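Local coordinates for protein EvdO2 (Micromonospora carbonacea, PDB 4XAB) that probably acts as a metal-dependent oxygenase of the phytanoyl-CoA dioxygenase family, carrying out oxidative cyclizations in orthosomycin biosynthesis, at residues H161-H175 / L186-C199. Sequence-based numbering, arbitrary orientation.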
ATOM      1  N   HIS A 161       7.505   6.780  -1.959  1.00 14.90           N
ATOM      2  CA  HIS A 161       8.695   7.362  -1.371  1.00 11.79           C
ATOM      3  C   HIS A 161       8.619   7.098   0.121  1.00 13.54           C
ATOM      4  O   HIS A 161       7.535   7.168   0.696  1.00 14.41           O
ATOM      5  CB  HIS A 161       8.766   8.875  -1.599  1.00 13.67           C
ATOM      6  CG  HIS A 161       8.670   9.292  -3.036  1.00 16.18           C
ATOM      7  ND1 HIS A 161       9.590  10.133  -3.625  1.00 21.08           N
ATOM      8  CD2 HIS A 161       7.726   9.050  -3.977  1.00 15.03           C
ATOM      9  CE1 HIS A 161       9.236  10.362  -4.878  1.00 23.80           C
ATOM     10  NE2 HIS A 161       8.110   9.714  -5.119  1.00 18.07           N
ATOM     11  N   TYR A 162       9.759   6.852   0.749  1.00 12.86           N
ATOM     12  CA  TYR A 162       9.800   6.582   2.188  1.00 10.90           C
ATOM     13  C   TYR A 162      10.716   7.506   2.970  1.00 14.71           C
ATOM     14  O   TYR A 162      11.657   8.069   2.421  1.00 14.58           O
ATOM     15  CB  TYR A 162      10.272   5.150   2.437  1.00 11.29           C
ATOM     16  CG  TYR A 162       9.356   4.102   1.899  1.00 11.83           C
ATOM     17  CD1 TYR A 162       9.682   3.397   0.751  1.00 16.67           C
ATOM     18  CD2 TYR A 162       8.176   3.798   2.542  1.00 12.81           C
ATOM     19  CE1 TYR A 162       8.859   2.414   0.270  1.00 16.58           C
ATOM     20  CE2 TYR A 162       7.340   2.839   2.065  1.00 13.45           C
ATOM     21  CZ  TYR A 162       7.680   2.143   0.919  1.00 16.49           C
ATOM     22  OH  TYR A 162       6.840   1.161   0.447  1.00 19.58           O
ATOM     23  N   LEU A 163      10.450   7.631   4.272  1.00 14.31           N
ATOM     24  CA  LEU A 163      11.406   8.250   5.187  1.00 12.73           C
ATOM     25  C   LEU A 163      12.185   7.154   5.899  1.00 13.59           C
ATOM     26  O   LEU A 163      11.664   6.540   6.827  1.00 16.23           O
ATOM     27  CB  LEU A 163      10.701   9.136   6.223  1.00 16.70           C
ATOM     28  CG  LEU A 163      11.702   9.848   7.135  1.00 23.06           C
ATOM     29  CD1 LEU A 163      12.374  10.970   6.376  1.00 21.48           C
ATOM     30  CD2 LEU A 163      11.037  10.375   8.409  1.00 27.42           C
ATOM     31  N   PRO A 164      13.429   6.890   5.459  1.00 15.98           N
ATOM     32  CA  PRO A 164      14.204   5.794   6.051  1.00 12.77           C
ATOM     33  C   PRO A 164      14.366   5.952   7.553  1.00 15.54           C
ATOM     34  O   PRO A 164      14.729   7.037   8.019  1.00 20.15           O
ATOM     35  CB  PRO A 164      15.565   5.899   5.353  1.00 15.11           C
ATOM     36  CG  PRO A 164      15.283   6.619   4.061  1.00 15.56           C
ATOM     37  CD  PRO A 164      14.184   7.596   4.402  1.00 14.17           C
ATOM     38  N   GLY A 165      14.096   4.879   8.288  1.00 16.21           N
ATOM     39  CA  GLY A 165      14.307   4.876   9.717  1.00 17.72           C
ATOM     40  C   GLY A 165      13.126   5.428  10.482  1.00 16.72           C
ATOM     41  O   GLY A 165      13.097   5.366  11.712  1.00 16.33           O
ATOM     42  N   GLY A 166      12.133   5.946   9.759  1.00 15.66           N
ATOM     43  CA  GLY A 166      11.009   6.616  10.404  1.00 15.37           C
ATOM     44  C   GLY A 166      10.129   5.704  11.235  1.00 15.88           C
ATOM     45  O   GLY A 166       9.340   6.171  12.065  1.00 16.65           O
ATOM     46  N   HIS A 167      10.235   4.403  11.003  1.00 15.76           N
ATOM     47  CA  HIS A 167       9.453   3.443  11.774  1.00 13.88           C
ATOM     48  C   HIS A 167       9.950   3.318  13.217  1.00 17.51           C
ATOM     49  O   HIS A 167       9.274   2.701  14.037  1.00 16.38           O
ATOM     50  CB  HIS A 167       9.455   2.066  11.098  1.00 17.55           C
ATOM     51  CG  HIS A 167      10.814   1.452  10.977  1.00 16.40           C
ATOM     52  ND1 HIS A 167      11.920   2.165  10.568  1.00 16.85           N
ATOM     53  CD2 HIS A 167      11.250   0.196  11.237  1.00 18.25           C
ATOM     54  CE1 HIS A 167      12.978   1.369  10.562  1.00 13.72           C
ATOM     55  NE2 HIS A 167      12.594   0.169  10.953  1.00 18.06           N
ATOM     56  N   ARG A 168      11.120   3.883  13.531  1.00 15.17           N
ATOM     57  CA  ARG A 168      11.600   3.904  14.914  1.00 14.60           C
ATOM     58  C   ARG A 168      11.286   5.228  15.589  1.00 15.23           C
ATOM     59  O   ARG A 168      11.577   5.417  16.760  1.00 18.05           O
ATOM     60  CB  ARG A 168      13.103   3.635  14.980  1.00 19.71           C
ATOM     61  CG  ARG A 168      13.465   2.204  14.663  1.00 21.04           C
ATOM     62  CD  ARG A 168      14.927   1.966  14.961  1.00 24.95           C
ATOM     63  NE  ARG A 168      15.777   2.924  14.253  1.00 30.11           N
ATOM     64  CZ  ARG A 168      16.329   2.710  13.058  1.00 42.18           C
ATOM     65  NH1 ARG A 168      16.137   1.561  12.417  1.00 34.52           N
ATOM     66  NH2 ARG A 168      17.083   3.652  12.504  1.00 44.87           N
ATOM     67  N   GLY A 169      10.697   6.146  14.825  1.00 14.84           N
ATOM     68  CA  GLY A 169      10.273   7.430  15.364  1.00 15.48           C
ATOM     69  C   GLY A 169       8.844   7.339  15.865  1.00 17.84           C
ATOM     70  O   GLY A 169       8.253   6.259  15.899  1.00 17.31           O
ATOM     71  N   PRO A 170       8.265   8.483  16.250  1.00 19.54           N
ATOM     72  CA  PRO A 170       6.881   8.454  16.729  1.00 20.11           C
ATOM     73  C   PRO A 170       5.890   8.256  15.593  1.00 15.49           C
ATOM     74  O   PRO A 170       6.241   8.395  14.409  1.00 16.63           O
ATOM     75  CB  PRO A 170       6.703   9.836  17.362  1.00 29.25           C
ATOM     76  CG  PRO A 170       7.629  10.714  16.574  1.00 27.83           C
ATOM     77  CD  PRO A 170       8.823   9.846  16.217  1.00 19.44           C
ATOM     78  N   VAL A 171       4.657   7.927  15.950  1.00 18.19           N
ATOM     79  CA  VAL A 171       3.554   8.169  15.040  1.00 17.84           C
ATOM     80  C   VAL A 171       3.398   9.679  15.061  1.00 18.65           C
ATOM     81  O   VAL A 171       3.050  10.272  16.078  1.00 19.03           O
ATOM     82  CB  VAL A 171       2.269   7.445  15.448  1.00 19.67           C
ATOM     83  CG1 VAL A 171       1.128   7.840  14.501  1.00 18.19           C
ATOM     84  CG2 VAL A 171       2.499   5.941  15.412  1.00 26.09           C
ATOM     85  N   LEU A 172       3.738  10.281  13.931  1.00 15.99           N
ATOM     86  CA  LEU A 172       3.781  11.725  13.743  1.00 15.81           C
ATOM     87  C   LEU A 172       2.404  12.352  13.841  1.00 16.33           C
ATOM     88  O   LEU A 172       1.402  11.671  13.662  1.00 16.58           O
ATOM     89  CB  LEU A 172       4.401  12.014  12.377  1.00 15.33           C
ATOM     90  CG  LEU A 172       5.849  11.554  12.282  1.00 16.00           C
ATOM     91  CD1 LEU A 172       6.310  11.481  10.836  1.00 19.84           C
ATOM     92  CD2 LEU A 172       6.733  12.494  13.105  1.00 17.89           C
ATOM     93  N   PRO A 173       2.348  13.656  14.149  1.00 19.81           N
ATOM     94  CA  PRO A 173       1.031  14.293  14.154  1.00 21.93           C
ATOM     95  C   PRO A 173       0.380  14.186  12.780  1.00 21.02           C
ATOM     96  O   PRO A 173       1.007  14.519  11.779  1.00 21.18           O
ATOM     97  CB  PRO A 173       1.342  15.748  14.512  1.00 21.30           C
ATOM     98  CG  PRO A 173       2.626  15.688  15.273  1.00 24.62           C
ATOM     99  CD  PRO A 173       3.410  14.564  14.616  1.00 19.44           C
ATOM    100  N   HIS A 174      -0.857  13.717  12.734  1.00 19.77           N
ATOM    101  CA  HIS A 174      -1.584  13.669  11.473  1.00 21.51           C
ATOM    102  C   HIS A 174      -2.852  14.500  11.583  1.00 20.98           C
ATOM    103  O   HIS A 174      -3.345  14.779  12.677  1.00 19.79           O
ATOM    104  CB  HIS A 174      -1.956  12.229  11.081  1.00 16.17           C
ATOM    105  CG  HIS A 174      -0.810  11.400  10.579  1.00 16.51           C
ATOM    106  ND1 HIS A 174       0.292  11.091  11.350  1.00 14.99           N
ATOM    107  CD2 HIS A 174      -0.623  10.773   9.391  1.00 21.80           C
ATOM    108  CE1 HIS A 174       1.113  10.319  10.653  1.00 15.58           C
ATOM    109  NE2 HIS A 174       0.582  10.117   9.460  1.00 16.60           N
ATOM    110  N   HIS A 175      -3.388  14.892  10.439  1.00 19.33           N
ATOM    111  CA  HIS A 175      -4.695  15.527  10.414  1.00 22.30           C
ATOM    112  C   HIS A 175      -5.421  15.058   9.179  1.00 20.68           C
ATOM    113  O   HIS A 175      -4.801  14.562   8.246  1.00 19.04           O
ATOM    114  CB  HIS A 175      -4.572  17.046  10.437  1.00 20.52           C
ATOM    115  CG  HIS A 175      -3.669  17.600   9.383  1.00 20.89           C
ATOM    116  ND1 HIS A 175      -4.136  18.061   8.170  1.00 26.82           N
ATOM    117  CD2 HIS A 175      -2.328  17.782   9.365  1.00 23.17           C
ATOM    118  CE1 HIS A 175      -3.119  18.494   7.446  1.00 24.86           C
ATOM    119  NE2 HIS A 175      -2.012  18.342   8.151  1.00 29.44           N
ATOM    120  N   LEU A 186      -5.684  10.776   5.718  1.00 19.11           N
ATOM    121  CA  LEU A 186      -4.865  11.515   6.673  1.00 20.95           C
ATOM    122  C   LEU A 186      -3.553  11.974   6.054  1.00 21.89           C
ATOM    123  O   LEU A 186      -3.082  11.387   5.075  1.00 21.16           O
ATOM    124  CB  LEU A 186      -4.553  10.633   7.891  1.00 19.38           C
ATOM    125  CG  LEU A 186      -5.712  10.184   8.781  1.00 18.36           C
ATOM    126  CD1 LEU A 186      -5.185   9.136   9.782  1.00 19.47           C
ATOM    127  CD2 LEU A 186      -6.275  11.364   9.515  1.00 19.38           C
ATOM    128  N   MET A 187      -2.953  13.011   6.630  1.00 18.71           N
ATOM    129  CA  MET A 187      -1.607  13.400   6.238  1.00 17.25           C
ATOM    130  C   MET A 187      -0.822  13.948   7.409  1.00 19.80           C
ATOM    131  O   MET A 187      -1.401  14.357   8.416  1.00 24.56           O
ATOM    132  CB  MET A 187      -1.648  14.443   5.120  1.00 18.96           C
ATOM    133  CG  MET A 187      -2.212  15.767   5.557  1.00 20.21           C
ATOM    134  SD  MET A 187      -2.139  16.943   4.188  1.00 33.00           S
ATOM    135  CE  MET A 187      -0.381  16.930   3.862  1.00 30.34           C
ATOM    136  N   THR A 188       0.502  13.950   7.266  1.00 19.62           N
ATOM    137  CA  THR A 188       1.353  14.646   8.218  1.00 17.85           C
ATOM    138  C   THR A 188       2.195  15.683   7.482  1.00 21.88           C
ATOM    139  O   THR A 188       2.541  15.487   6.320  1.00 17.85           O
ATOM    140  CB  THR A 188       2.272  13.677   9.009  1.00 15.48           C
ATOM    141  OG1 THR A 188       3.032  14.433   9.958  1.00 19.60           O
ATOM    142  CG2 THR A 188       3.217  12.878   8.091  1.00 14.54           C
ATOM    143  N   ASP A 189       2.496  16.788   8.157  1.00 22.81           N
ATOM    144  CA  ASP A 189       3.378  17.823   7.620  1.00 22.12           C
ATOM    145  C   ASP A 189       4.798  17.609   8.121  1.00 24.01           C
ATOM    146  O   ASP A 189       5.712  18.346   7.774  1.00 29.03           O
ATOM    147  CB  ASP A 189       2.908  19.221   8.038  1.00 27.07           C
ATOM    148  CG  ASP A 189       1.548  19.585   7.468  1.00 30.32           C
ATOM    149  OD1 ASP A 189       1.263  19.220   6.306  1.00 35.84           O
ATOM    150  OD2 ASP A 189       0.768  20.248   8.186  1.00 37.47           O
ATOM    151  N   ASP A 190       4.974  16.599   8.958  1.00 21.18           N
ATOM    152  CA  ASP A 190       6.206  16.467   9.717  1.00 19.23           C
ATOM    153  C   ASP A 190       7.193  15.477   9.128  1.00 27.69           C
ATOM    154  O   ASP A 190       7.859  14.741   9.856  1.00 31.91           O
ATOM    155  CB  ASP A 190       5.853  16.100  11.164  1.00 21.43           C
ATOM    156  CG  ASP A 190       5.162  17.248  11.887  1.00 31.15           C
ATOM    157  OD1 ASP A 190       5.700  18.372  11.839  1.00 35.75           O
ATOM    158  OD2 ASP A 190       4.076  17.050  12.476  1.00 33.44           O
ATOM    159  N   VAL A 191       7.298  15.478   7.799  1.00 21.83           N
ATOM    160  CA  VAL A 191       8.342  14.734   7.105  1.00 22.23           C
ATOM    161  C   VAL A 191       9.133  15.700   6.228  1.00 25.92           C
ATOM    162  O   VAL A 191       8.549  16.513   5.517  1.00 27.55           O
ATOM    163  CB  VAL A 191       7.769  13.588   6.223  1.00 20.27           C
ATOM    164  CG1 VAL A 191       8.891  12.894   5.444  1.00 23.35           C
ATOM    165  CG2 VAL A 191       7.015  12.578   7.075  1.00 18.55           C
ATOM    166  N   ASP A 192      10.454  15.617   6.291  1.00 26.14           N
ATOM    167  CA  ASP A 192      11.312  16.441   5.446  1.00 27.15           C
ATOM    168  C   ASP A 192      11.526  15.730   4.110  1.00 24.72           C
ATOM    169  O   ASP A 192      12.198  14.707   4.063  1.00 24.91           O
ATOM    170  CB  ASP A 192      12.644  16.702   6.151  1.00 33.50           C
ATOM    171  CG  ASP A 192      13.543  17.659   5.391  1.00 38.91           C
ATOM    172  OD1 ASP A 192      13.197  18.072   4.262  1.00 37.79           O
ATOM    173  OD2 ASP A 192      14.615  17.989   5.934  1.00 48.45           O
ATOM    174  N   PRO A 193      10.954  16.277   3.025  1.00 28.33           N
ATOM    175  CA  PRO A 193      10.999  15.633   1.708  1.00 32.59           C
ATOM    176  C   PRO A 193      12.419  15.410   1.193  1.00 30.66           C
ATOM    177  O   PRO A 193      12.617  14.499   0.400  1.00 23.87           O
ATOM    178  CB  PRO A 193      10.248  16.621   0.804  1.00 39.64           C
ATOM    179  CG  PRO A 193       9.434  17.454   1.731  1.00 41.16           C
ATOM    180  CD  PRO A 193      10.249  17.565   2.978  1.00 30.66           C
ATOM    181  N   THR A 194      13.390  16.208   1.633  1.00 32.56           N
ATOM    182  CA  THR A 194      14.765  16.012   1.179  1.00 38.20           C
ATOM    183  C   THR A 194      15.389  14.772   1.807  1.00 35.92           C
ATOM    184  O   THR A 194      16.448  14.328   1.380  1.00 31.20           O
ATOM    185  CB  THR A 194      15.661  17.223   1.494  1.00 47.00           C
ATOM    186  OG1 THR A 194      16.150  17.128   2.841  1.00 46.94           O
ATOM    187  CG2 THR A 194      14.883  18.499   1.325  1.00 47.63           C
ATOM    188  N   SER A 195      14.731  14.223   2.827  1.00 30.25           N
ATOM    189  CA  SER A 195      15.194  12.991   3.463  1.00 27.00           C
ATOM    190  C   SER A 195      14.561  11.757   2.820  1.00 17.57           C
ATOM    191  O   SER A 195      14.939  10.629   3.118  1.00 22.99           O
ATOM    192  CB  SER A 195      14.884  13.015   4.955  1.00 31.38           C
ATOM    193  OG  SER A 195      15.388  14.193   5.557  1.00 35.52           O
ATOM    194  N   ALA A 196      13.619  11.980   1.914  1.00 20.65           N
ATOM    195  CA  ALA A 196      12.880  10.877   1.304  1.00 19.03           C
ATOM    196  C   ALA A 196      13.710  10.083   0.302  1.00 19.40           C
ATOM    197  O   ALA A 196      14.634  10.601  -0.346  1.00 20.17           O
ATOM    198  CB  ALA A 196      11.615  11.399   0.617  1.00 19.10           C
ATOM    199  N   VAL A 197      13.350   8.815   0.165  1.00 14.85           N
ATOM    200  CA  VAL A 197      13.962   7.933  -0.812  0.83 14.99           C
ATOM    201  C   VAL A 197      12.868   7.313  -1.679  1.00 16.97           C
ATOM    202  O   VAL A 197      11.900   6.782  -1.152  1.00 16.77           O
ATOM    203  CB  VAL A 197      14.801   6.836  -0.108  0.83 14.11           C
ATOM    204  CG1 VAL A 197      15.287   5.832  -1.117  0.83 20.52           C
ATOM    205  CG2 VAL A 197      15.984   7.471   0.629  0.83 13.44           C
ATOM    206  N   ALA A 198      13.008   7.387  -3.005  1.00 12.81           N
ATOM    207  CA  ALA A 198      11.969   6.863  -3.892  1.00 14.32           C
ATOM    208  C   ALA A 198      12.249   5.423  -4.263  1.00 16.67           C
ATOM    209  O   ALA A 198      13.406   5.026  -4.354  1.00 15.09           O
ATOM    210  CB  ALA A 198      11.850   7.719  -5.170  1.00 16.75           C
ATOM    211  N   CYS A 199      11.182   4.668  -4.513  1.00 16.25           N
ATOM    212  CA  CYS A 199      11.284   3.248  -4.825  1.00 16.11           C
ATOM    213  C   CYS A 199      10.603   2.881  -6.136  1.00 14.20           C
ATOM    214  O   CYS A 199       9.535   2.257  -6.137  1.00 16.40           O
ATOM    215  CB  CYS A 199      10.688   2.422  -3.681  1.00 16.13           C
ATOM    216  SG  CYS A 199      11.717   2.497  -2.210  1.00 18.81           S
TER
HETATM  217  O   HOH W   1       1.717  17.423  10.944  1.00 28.53           O
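T188 packs against the H174 ring at the tight end of this contact. Its CB sits 3.9 Å from the ring centroid, almost on the normal, in a CH-pi contact. The T188 hydroxyl donates to P173 O (OG1 to O 2.7 Å). That same OG1 accepts from D190 N, closing an ST turn. H174 ND1 donates to L172 O at 2.6 Å, with the oxygen in the ring plane. H174 NE2 is hydrogen-bonded to Q130 N, and the two bonds fix the ring's rotation. With an alanine here, L172 O and Q130 N would probably lose these partners, and a gap would open over T188 CB. Antiparallel hydrogen-bonded pairs, H175 with M187 and Y162 with V197, join the segments in this double-stranded beta-helix (cupin) fold. H175 and M187 both hold CG between backbone N and carbonyl carbon (chi1 53° and 67°), which sets M187 CG over a face of the H175 ring. The Y162 side chain is about 8 Å from the bound nickel ion. C199 SG meets the Y162 ring edge in plane, 3.7 Å from CD1, and Y162 OH hydrogen-bonds H209 ND1. L163 CD1 reaches S195 CB at 3.5 Å. The solvent side, with the exposed D189 and D190 carboxylates, is looser. H175 NE2 makes a weak hydrogen bond to D189 OD2 (3.4 Å). A water links P173 O, D189 N and D190 OD2.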